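PDB 5D2E: MlnE from Bacillus amyloliquefaciens subsp. plantarum, which carries an N-terminal B-type ketoreductase that binds NADP(+), part of the macrolactin assembly line, and probably reduces beta-keto groups of the growing polyketide. Local coordinates for residues A[128-133]-A[156-161]; A[149-154]-A[185-190]; A[208-213]-A[230-235]. All coordinates share one frame; numbering follows the deposited sequence.

Contact 1 (A[128-133]-A[156-161]); sequences IIHFLA and FQMFQA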
loop_
_atom_site.group_PDB
_atom_site.type_symbol
_atom_site.label_atom_id
_atom_site.label_comp_id
_atom_site.label_asym_id
_atom_site.label_seq_id
_atom_site.Cartn_x
_atom_site.Cartn_y
_atom_site.Cartn_z
ATOM N N ILE A 128 10.927 -16.849 12.435
ATOM C CA ILE A 128 10.091 -15.972 13.181
ATOM C C ILE A 128 8.725 -16.020 12.549
ATOM O O ILE A 128 8.640 -15.911 11.325
ATOM C CB ILE A 128 10.549 -14.494 13.084
ATOM C CG1 ILE A 128 12.046 -14.304 13.310
ATOM C CG2 ILE A 128 9.725 -13.648 13.985
ATOM C CD1 ILE A 128 12.610 -14.956 14.503
ATOM N N ILE A 129 7.692 -16.207 13.387
ATOM C CA ILE A 129 6.306 -16.214 12.991
ATOM C C ILE A 129 5.648 -15.012 13.692
ATOM O O ILE A 129 5.639 -14.880 14.887
ATOM C CB ILE A 129 5.521 -17.484 13.305
ATOM C CG1 ILE A 129 6.238 -18.747 12.770
ATOM C CG2 ILE A 129 4.058 -17.333 12.862
ATOM C CD1 ILE A 129 6.377 -18.812 11.316
ATOM N N HIS A 130 5.099 -14.096 12.878
ATOM C CA HIS A 130 4.379 -12.976 13.424
ATOM C C HIS A 130 2.921 -13.164 13.086
ATOM O O HIS A 130 2.495 -13.053 11.913
ATOM C CB HIS A 130 4.909 -11.697 12.818
ATOM C CG HIS A 130 4.367 -10.466 13.459
ATOM N ND1 HIS A 130 3.156 -9.917 13.100
ATOM C CD2 HIS A 130 4.897 -9.630 14.391
ATOM C CE1 HIS A 130 2.916 -8.844 13.834
ATOM N NE2 HIS A 130 3.975 -8.622 14.599
ATOM N N PHE A 131 2.118 -13.469 14.101
ATOM C CA PHE A 131 0.706 -13.688 13.887
ATOM C C PHE A 131 -0.167 -12.976 14.924
ATOM O O PHE A 131 -0.792 -13.613 15.783
ATOM C CB PHE A 131 0.423 -15.210 13.929
ATOM C CG PHE A 131 -1.040 -15.608 13.609
ATOM C CD1 PHE A 131 -1.838 -14.858 12.797
ATOM C CD2 PHE A 131 -1.558 -16.770 14.111
ATOM C CE1 PHE A 131 -3.148 -15.267 12.476
ATOM C CE2 PHE A 131 -2.849 -17.176 13.813
ATOM C CZ PHE A 131 -3.630 -16.437 12.969
ATOM N N LEU A 132 -0.244 -11.682 14.792
ATOM C CA LEU A 132 -1.062 -10.813 15.609
ATOM C C LEU A 132 -2.231 -10.215 14.800
ATOM O O LEU A 132 -3.178 -9.691 15.382
ATOM C CB LEU A 132 -0.266 -9.619 16.057
ATOM C CG LEU A 132 0.996 -9.905 16.853
ATOM C CD1 LEU A 132 1.604 -8.604 17.302
ATOM C CD2 LEU A 132 0.720 -10.854 18.044
ATOM N N ALA A 133 -2.110 -10.247 13.473
ATOM C CA ALA A 133 -3.043 -9.497 12.571
ATOM C C ALA A 133 -4.344 -10.228 12.323
ATOM O O ALA A 133 -4.460 -11.054 11.368
ATOM C CB ALA A 133 -2.369 -9.163 11.256
ATOM N N PHE A 156 7.556 -2.890 12.904
ATOM C CA PHE A 156 8.591 -1.871 12.973
ATOM C C PHE A 156 9.373 -2.012 14.286
ATOM O O PHE A 156 10.614 -2.066 14.233
ATOM C CB PHE A 156 7.971 -0.516 12.877
ATOM C CG PHE A 156 8.826 0.569 13.417
ATOM C CD1 PHE A 156 9.978 0.943 12.748
ATOM C CD2 PHE A 156 8.472 1.202 14.569
ATOM C CE1 PHE A 156 10.786 1.943 13.257
ATOM C CE2 PHE A 156 9.269 2.187 15.075
ATOM C CZ PHE A 156 10.411 2.575 14.406
ATOM N N GLN A 157 8.665 -2.119 15.425
ATOM C CA GLN A 157 9.345 -2.301 16.705
ATOM C C GLN A 157 10.231 -3.573 16.678
ATOM O O GLN A 157 11.393 -3.577 17.164
ATOM C CB GLN A 157 8.413 -2.315 17.898
ATOM C CG GLN A 157 7.539 -1.079 18.137
ATOM C CD GLN A 157 8.294 0.221 18.388
ATOM O OE1 GLN A 157 7.720 1.346 18.433
ATOM N NE2 GLN A 157 9.570 0.074 18.631
ATOM N N MET A 158 9.692 -4.653 16.112
ATOM C CA MET A 158 10.374 -5.915 16.115
ATOM C C MET A 158 11.634 -5.843 15.278
ATOM O O MET A 158 12.698 -6.213 15.737
ATOM C CB MET A 158 9.451 -7.010 15.595
ATOM C CG MET A 158 10.136 -8.374 15.536
ATOM S SD MET A 158 9.240 -9.566 14.494
ATOM C CE MET A 158 9.811 -8.988 12.877
ATOM N N PHE A 159 11.549 -5.301 14.057
ATOM C CA PHE A 159 12.738 -5.261 13.212
ATOM C C PHE A 159 13.765 -4.276 13.753
ATOM O O PHE A 159 14.943 -4.568 13.766
ATOM C CB PHE A 159 12.400 -4.864 11.797
ATOM C CG PHE A 159 11.751 -5.927 11.015
ATOM C CD1 PHE A 159 12.425 -7.105 10.756
ATOM C CD2 PHE A 159 10.503 -5.730 10.441
ATOM C CE1 PHE A 159 11.855 -8.105 10.003
ATOM C CE2 PHE A 159 9.929 -6.730 9.680
ATOM C CZ PHE A 159 10.591 -7.909 9.466
ATOM N N GLN A 160 13.336 -3.141 14.266
ATOM C CA GLN A 160 14.280 -2.223 14.787
ATOM C C GLN A 160 15.032 -2.817 15.995
ATOM O O GLN A 160 16.247 -2.680 16.095
ATOM C CB GLN A 160 13.624 -0.919 15.112
ATOM C CG GLN A 160 14.605 0.209 15.166
ATOM C CD GLN A 160 13.933 1.562 15.413
ATOM O OE1 GLN A 160 13.461 1.819 16.518
ATOM N NE2 GLN A 160 13.991 2.461 14.411
ATOM N N ALA A 161 14.292 -3.407 16.926
ATOM C CA ALA A 161 14.884 -4.044 18.102
ATOM C C ALA A 161 15.783 -5.172 17.681
ATOM O O ALA A 161 16.889 -5.316 18.259
ATOM C CB ALA A 161 13.796 -4.573 19.036
#
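M158 reaches down from helix 141-164 onto strand 127-133 and brings its sulfur against both I128 and H130, two strand residues whose side chains leave on the helix side. The meeting is light, with 99 Å² buried in all, and half of that belongs to M158. Its SD lies 4.1 Å from CG2 of I128, a plain van der Waals touch. Roughly at a right angle to that touch, SD comes 4.3 Å from CD2 of H130. Measured to the centroid of the H130 ring the distance is 5.4 Å, on a line 70° off the ring normal, an oblique sulfur-aromatic contact. The extended start of the methionine chain makes this reach possible: CG stands anti to the backbone N (chi1 178°) and SD is again near anti to CA. The bend then comes at chi3, 80°, which swings CE away from the strand and over the centre of the F159 ring, 3.6 Å above its plane. The sulfur thus serves the strand while the methyl serves a neighbour on its own helix. The imidazole is held independently of the methionine, since NE2 of H130 is hydrogen-bonded to OG of S154 on the same helix. M158 is buried, and Y111 of helix 108-120 is among the residues that pack on it. Alternating strand residues turned to a covering helix are what a beta-alpha-beta unit of a Rossmann-like fold provides, here strand 127-133, helix 141-164 and strand 171-180 in the N-terminal part of the ketoreductase.

Contact 2 (A[149-154]-A[185-190]); sequences NKSLYS and QPIYNA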
loop_
_atom_site.group_PDB
_atom_site.type_symbol
_atom_site.label_atom_id
_atom_site.label_comp_id
_atom_site.label_asym_id
_atom_site.label_seq_id
_atom_site.Cartn_x
_atom_site.Cartn_y
_atom_site.Cartn_z
ATOM N N ASN A 149 -1.384 -1.120 14.930
ATOM C CA ASN A 149 -0.528 -1.637 16.038
ATOM C C ASN A 149 -0.208 -3.121 15.983
ATOM O O ASN A 149 0.893 -3.521 16.336
ATOM C CB ASN A 149 -1.106 -1.256 17.386
ATOM C CG ASN A 149 -0.888 0.187 17.663
ATOM O OD1 ASN A 149 -0.017 0.826 17.064
ATOM N ND2 ASN A 149 -1.698 0.741 18.526
ATOM N N LYS A 150 -1.156 -3.917 15.496
ATOM C CA LYS A 150 -0.959 -5.340 15.335
ATOM C C LYS A 150 -0.085 -5.699 14.173
ATOM O O LYS A 150 0.367 -6.833 14.092
ATOM C CB LYS A 150 -2.311 -6.019 15.191
ATOM C CG LYS A 150 -3.161 -6.070 16.507
ATOM C CD LYS A 150 -4.575 -6.563 16.141
ATOM C CE LYS A 150 -5.446 -7.194 17.209
ATOM N NZ LYS A 150 -5.674 -6.257 18.318
ATOM N N SER A 151 0.197 -4.762 13.269
ATOM C CA SER A 151 0.820 -5.129 12.024
ATOM C C SER A 151 2.047 -4.232 11.802
ATOM O O SER A 151 3.127 -4.528 12.288
ATOM C CB SER A 151 -0.168 -5.072 10.849
ATOM O OG SER A 151 -0.854 -3.802 10.726
ATOM N N LEU A 152 1.863 -3.102 11.141
ATOM C CA LEU A 152 2.962 -2.168 10.830
ATOM C C LEU A 152 3.791 -1.766 12.019
ATOM O O LEU A 152 5.032 -1.916 12.003
ATOM C CB LEU A 152 2.383 -0.900 10.154
ATOM C CG LEU A 152 3.376 0.271 9.916
ATOM C CD1 LEU A 152 4.400 -0.157 8.876
ATOM C CD2 LEU A 152 2.579 1.526 9.559
ATOM N N TYR A 153 3.154 -1.306 13.088
ATOM C CA TYR A 153 3.939 -0.825 14.187
ATOM C C TYR A 153 4.646 -1.939 14.986
ATOM O O TYR A 153 5.801 -1.787 15.366
ATOM C CB TYR A 153 3.172 0.131 15.078
ATOM C CG TYR A 153 2.861 1.471 14.395
ATOM C CD1 TYR A 153 3.869 2.344 14.048
ATOM C CD2 TYR A 153 1.573 1.858 14.126
ATOM C CE1 TYR A 153 3.588 3.574 13.406
ATOM C CE2 TYR A 153 1.279 3.070 13.484
ATOM C CZ TYR A 153 2.276 3.925 13.149
ATOM O OH TYR A 153 1.944 5.089 12.525
ATOM N N SER A 154 3.978 -3.055 15.180
ATOM C CA SER A 154 4.571 -4.157 15.897
ATOM C C SER A 154 5.787 -4.637 15.096
ATOM O O SER A 154 6.863 -4.919 15.629
ATOM C CB SER A 154 3.559 -5.330 16.007
ATOM O OG SER A 154 4.316 -6.463 16.508
ATOM N N GLN A 185 -8.966 -6.738 3.881
ATOM C CA GLN A 185 -7.980 -6.315 4.888
ATOM C C GLN A 185 -6.912 -5.377 4.252
ATOM O O GLN A 185 -5.767 -5.793 4.007
ATOM C CB GLN A 185 -7.321 -7.527 5.486
ATOM C CG GLN A 185 -8.226 -8.382 6.371
ATOM C CD GLN A 185 -8.506 -7.797 7.750
ATOM O OE1 GLN A 185 -8.526 -6.595 7.946
ATOM N NE2 GLN A 185 -8.791 -8.683 8.698
ATOM N N PRO A 186 -7.300 -4.139 3.963
ATOM C CA PRO A 186 -6.391 -3.193 3.286
ATOM C C PRO A 186 -5.157 -2.884 4.065
ATOM O O PRO A 186 -4.105 -2.797 3.481
ATOM C CB PRO A 186 -7.224 -1.929 3.078
ATOM C CG PRO A 186 -8.605 -2.252 3.476
ATOM C CD PRO A 186 -8.657 -3.586 4.160
ATOM N N ILE A 187 -5.281 -2.799 5.377
ATOM C CA ILE A 187 -4.128 -2.551 6.244
ATOM C C ILE A 187 -3.235 -3.785 6.318
ATOM O O ILE A 187 -2.021 -3.749 5.956
ATOM C CB ILE A 187 -4.564 -2.056 7.617
ATOM C CG1 ILE A 187 -5.135 -0.678 7.491
ATOM C CG2 ILE A 187 -3.431 -2.040 8.616
ATOM C CD1 ILE A 187 -5.706 -0.083 8.764
ATOM N N TYR A 188 -3.823 -4.933 6.645
ATOM C CA TYR A 188 -2.963 -6.072 6.821
ATOM C C TYR A 188 -2.309 -6.513 5.512
ATOM O O TYR A 188 -1.162 -6.942 5.504
ATOM C CB TYR A 188 -3.709 -7.228 7.464
ATOM C CG TYR A 188 -4.240 -7.003 8.827
ATOM C CD1 TYR A 188 -3.613 -6.185 9.705
ATOM C CD2 TYR A 188 -5.348 -7.715 9.297
ATOM C CE1 TYR A 188 -4.081 -6.012 10.999
ATOM C CE2 TYR A 188 -5.807 -7.565 10.577
ATOM C CZ TYR A 188 -5.173 -6.736 11.455
ATOM O OH TYR A 188 -5.591 -6.587 12.776
ATOM N N ASN A 189 -3.030 -6.379 4.395
ATOM C CA ASN A 189 -2.511 -6.756 3.072
ATOM C C ASN A 189 -1.306 -5.828 2.646
ATOM O O ASN A 189 -0.337 -6.266 2.045
ATOM C CB ASN A 189 -3.681 -6.626 2.066
ATOM C CG ASN A 189 -3.237 -6.795 0.638
ATOM O OD1 ASN A 189 -3.199 -5.815 -0.112
ATOM N ND2 ASN A 189 -2.865 -7.978 0.280
ATOM N N ALA A 190 -1.343 -4.594 3.107
ATOM C CA ALA A 190 -0.281 -3.600 2.766
ATOM C C ALA A 190 1.075 -3.899 3.407
ATOM O O ALA A 190 2.121 -3.438 2.941
ATOM C CB ALA A 190 -0.739 -2.188 3.059
#
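S151 meets the side of the Y188 ring, its OG lying in the ring plane at the edge, 3.8 Å from CD1. CB of S151 is equally close to CD1, so the serine lies alongside one edge of the tyrosine. The same OG is 3.8 Å from CG2 of I187, and the hydroxyl thereby faces two consecutive residues of helix 186-201 at once. At the far end of the ring, OH of Y188 comes 3.5 Å from CD of K150; the two side chains cross at a slant, and the lysine chain then carries its ammonium end away from the contact. These approaches are van der Waals in kind; the hydroxyls of S151 and Y188 have their hydrogen-bond partners outside the two segments. OG of S151 is hydrogen-bonded to the backbone O of Q147, one turn earlier, and with chi1 at 54° it sits between its own N and carbonyl carbon. OH of Y188 is hydrogen-bonded to O of A134, next along the chain from A133, which fixes the tip of the ring. K150 and S151 fall within a wider pi-type turn at 149-153, where the backbone bond from S154 N to N149 O is weak. The short segments approach to 9.3 Å between axes, with 36° between their N-to-C directions. Helix 141-164 thus runs beside the start of helix 186-201, and from strand 171-180 between them in sequence Y175 touches S151 and Y177 touches Y188.

Contact 3 (A[208-213]-A[230-235]); sequences KAAELK and SFEWNN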
loop_
_atom_site.group_PDB
_atom_site.type_symbol
_atom_site.label_atom_id
_atom_site.label_comp_id
_atom_site.label_asym_id
_atom_site.label_seq_id
_atom_site.Cartn_x
_atom_site.Cartn_y
_atom_site.Cartn_z
ATOM N N LYS A 208 8.371 -13.029 4.387
ATOM C CA LYS A 208 7.228 -13.576 3.658
ATOM C C LYS A 208 5.953 -13.157 4.293
ATOM O O LYS A 208 5.921 -12.948 5.502
ATOM C CB LYS A 208 7.327 -15.092 3.632
ATOM C CG LYS A 208 8.673 -15.522 3.079
ATOM C CD LYS A 208 8.763 -16.947 2.559
ATOM C CE LYS A 208 9.193 -17.952 3.611
ATOM N NZ LYS A 208 9.268 -19.304 2.980
ATOM N N ALA A 209 4.871 -13.071 3.495
ATOM C CA ALA A 209 3.557 -12.647 3.999
ATOM C C ALA A 209 2.499 -13.628 3.522
ATOM O O ALA A 209 2.588 -14.128 2.405
ATOM C CB ALA A 209 3.205 -11.245 3.567
ATOM N N ALA A 210 1.564 -13.996 4.389
ATOM C CA ALA A 210 0.577 -15.016 4.022
ATOM C C ALA A 210 -0.802 -14.607 4.616
ATOM O O ALA A 210 -0.911 -14.317 5.801
ATOM C CB ALA A 210 0.989 -16.383 4.473
ATOM N N GLU A 211 -1.799 -14.546 3.741
ATOM C CA GLU A 211 -3.153 -14.291 4.094
ATOM C C GLU A 211 -3.805 -15.655 4.353
ATOM O O GLU A 211 -3.616 -16.655 3.588
ATOM C CB GLU A 211 -3.882 -13.574 2.953
ATOM C CG GLU A 211 -5.359 -13.369 3.213
ATOM C CD GLU A 211 -6.076 -12.559 2.131
ATOM O OE1 GLU A 211 -5.441 -11.692 1.609
ATOM O OE2 GLU A 211 -7.267 -12.722 1.878
ATOM N N LEU A 212 -4.457 -15.731 5.479
ATOM C CA LEU A 212 -5.173 -16.952 5.870
ATOM C C LEU A 212 -6.662 -16.676 5.678
ATOM O O LEU A 212 -7.334 -16.127 6.578
ATOM C CB LEU A 212 -4.834 -17.353 7.317
ATOM C CG LEU A 212 -3.342 -17.465 7.655
ATOM C CD1 LEU A 212 -3.121 -17.544 9.144
ATOM C CD2 LEU A 212 -2.716 -18.641 6.959
ATOM N N LYS A 213 -7.179 -17.031 4.506
ATOM C CA LYS A 213 -8.568 -16.696 4.183
ATOM C C LYS A 213 -9.516 -17.874 4.418
ATOM O O LYS A 213 -9.460 -18.870 3.704
ATOM C CB LYS A 213 -8.718 -16.214 2.746
ATOM C CG LYS A 213 -10.130 -15.720 2.465
ATOM C CD LYS A 213 -10.325 -14.851 1.265
ATOM C CE LYS A 213 -9.878 -15.463 -0.007
ATOM N NZ LYS A 213 -10.008 -14.354 -1.060
ATOM N N SER A 230 4.197 -24.660 8.070
ATOM C CA SER A 230 5.142 -25.671 7.613
ATOM C C SER A 230 5.414 -25.642 6.113
ATOM O O SER A 230 6.511 -25.951 5.656
ATOM C CB SER A 230 4.656 -27.064 8.041
ATOM O OG SER A 230 4.679 -27.200 9.490
ATOM N N PHE A 231 4.372 -25.357 5.335
ATOM C CA PHE A 231 4.492 -25.274 3.920
ATOM C C PHE A 231 5.428 -24.119 3.571
ATOM O O PHE A 231 6.308 -24.236 2.707
ATOM C CB PHE A 231 3.098 -25.088 3.303
ATOM C CG PHE A 231 3.105 -25.029 1.793
ATOM C CD1 PHE A 231 3.054 -26.227 1.036
ATOM C CD2 PHE A 231 3.109 -23.803 1.123
ATOM C CE1 PHE A 231 3.034 -26.178 -0.356
ATOM C CE2 PHE A 231 3.130 -23.760 -0.278
ATOM C CZ PHE A 231 3.103 -24.955 -1.012
ATOM N N GLU A 232 5.235 -22.989 4.236
ATOM C CA GLU A 232 6.105 -21.818 3.996
ATOM C C GLU A 232 7.561 -22.168 4.341
ATOM O O GLU A 232 8.520 -21.823 3.602
ATOM C CB GLU A 232 5.617 -20.606 4.827
ATOM C CG GLU A 232 4.368 -19.954 4.259
ATOM C CD GLU A 232 4.687 -19.021 3.100
ATOM O OE1 GLU A 232 5.885 -18.708 2.942
ATOM O OE2 GLU A 232 3.757 -18.601 2.395
ATOM N N TRP A 233 7.743 -22.839 5.483
ATOM C CA TRP A 233 9.126 -23.203 5.887
ATOM C C TRP A 233 9.845 -24.062 4.885
ATOM O O TRP A 233 11.076 -24.060 4.813
ATOM C CB TRP A 233 9.117 -23.965 7.182
ATOM C CG TRP A 233 8.865 -23.144 8.367
ATOM C CD1 TRP A 233 9.115 -21.802 8.520
ATOM C CD2 TRP A 233 8.391 -23.608 9.620
ATOM N NE1 TRP A 233 8.796 -21.403 9.812
ATOM C CE2 TRP A 233 8.347 -22.492 10.498
ATOM C CE3 TRP A 233 7.949 -24.847 10.090
ATOM C CZ2 TRP A 233 7.922 -22.600 11.818
ATOM C CZ3 TRP A 233 7.516 -24.949 11.373
ATOM C CH2 TRP A 233 7.501 -23.829 12.235
ATOM N N ASN A 234 9.069 -24.812 4.113
ATOM C CA ASN A 234 9.619 -25.743 3.155
ATOM C C ASN A 234 9.506 -25.340 1.666
ATOM O O ASN A 234 9.784 -26.178 0.840
ATOM C CB ASN A 234 8.973 -27.114 3.430
ATOM C CG ASN A 234 9.526 -27.762 4.683
ATOM O OD1 ASN A 234 10.675 -28.196 4.685
ATOM N ND2 ASN A 234 8.746 -27.778 5.763
ATOM N N ASN A 235 9.178 -24.087 1.314
ATOM C CA ASN A 235 8.947 -23.708 -0.118
ATOM C C ASN A 235 10.125 -23.097 -0.961
ATOM O O ASN A 235 10.948 -22.309 -0.502
ATOM C CB ASN A 235 7.713 -22.811 -0.249
ATOM C CG ASN A 235 7.969 -21.359 0.156
ATOM O OD1 ASN A 235 9.114 -20.928 0.379
ATOM N ND2 ASN A 235 6.879 -20.579 0.249
HETATM O O HOH W 1 4.145 -16.364 1.015
#
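K208 stretches from strand 205-214 to the end of helix 222-233, passing E232 on the way. Its CB is 4.0 Å from OE1 of E232, and CD closes to 3.4 Å from that same oxygen. The chain bends at chi3 (-91°), after which CE still lies near OE1 and begins to approach the backbone O of E232. NZ finishes 2.7 Å from that O, in a hydrogen bond that comes from above the carbonyl plane, 45° out of it; N235 N donates to the same oxygen from the opposite face. The link ties a strand of the Rossmann-like N-terminal part to the last turn of the helix that follows it in the chain, where a positive charge would probably be welcome to the carbonyls. NZ also makes a weak salt bridge to OE1 of E232 at 3.4 Å and a weak bond to OD1 of N235, a poorly ordered residue. The carboxylate's other oxygen, OE2, is hydrogen-bonded to OH of Y245 on strand 242-245. A water lies 2.7 Å from OE2 and within hydrogen-bonding distance of O of A209, and links the two, while CB of A210 lies 4.1 Å from OE2.

Overall arrangement
All three contacts lie in the N-terminal Rossmann-like part of the ketoreductase. Contacts 1 and 2 share helix 141-164, lie about 11 Å apart between centres and interleave along the chain; A133 also packs on Y188, so strand 127-133 and both helices meet. Contact 3 opens after both have closed, about 16 Å from contact 1 and 17 Å from contact 2. It touches contact 1 where I129 packs on W233 and F131 on L212, from the strand side turned away from M158. Contact 2 has no touch with it, although helix 186-201 leads into strand 205-214. With helices on both strand faces, this half is consistent with the structural subdomain of polyketide ketoreductases; the later half binds NADP(+).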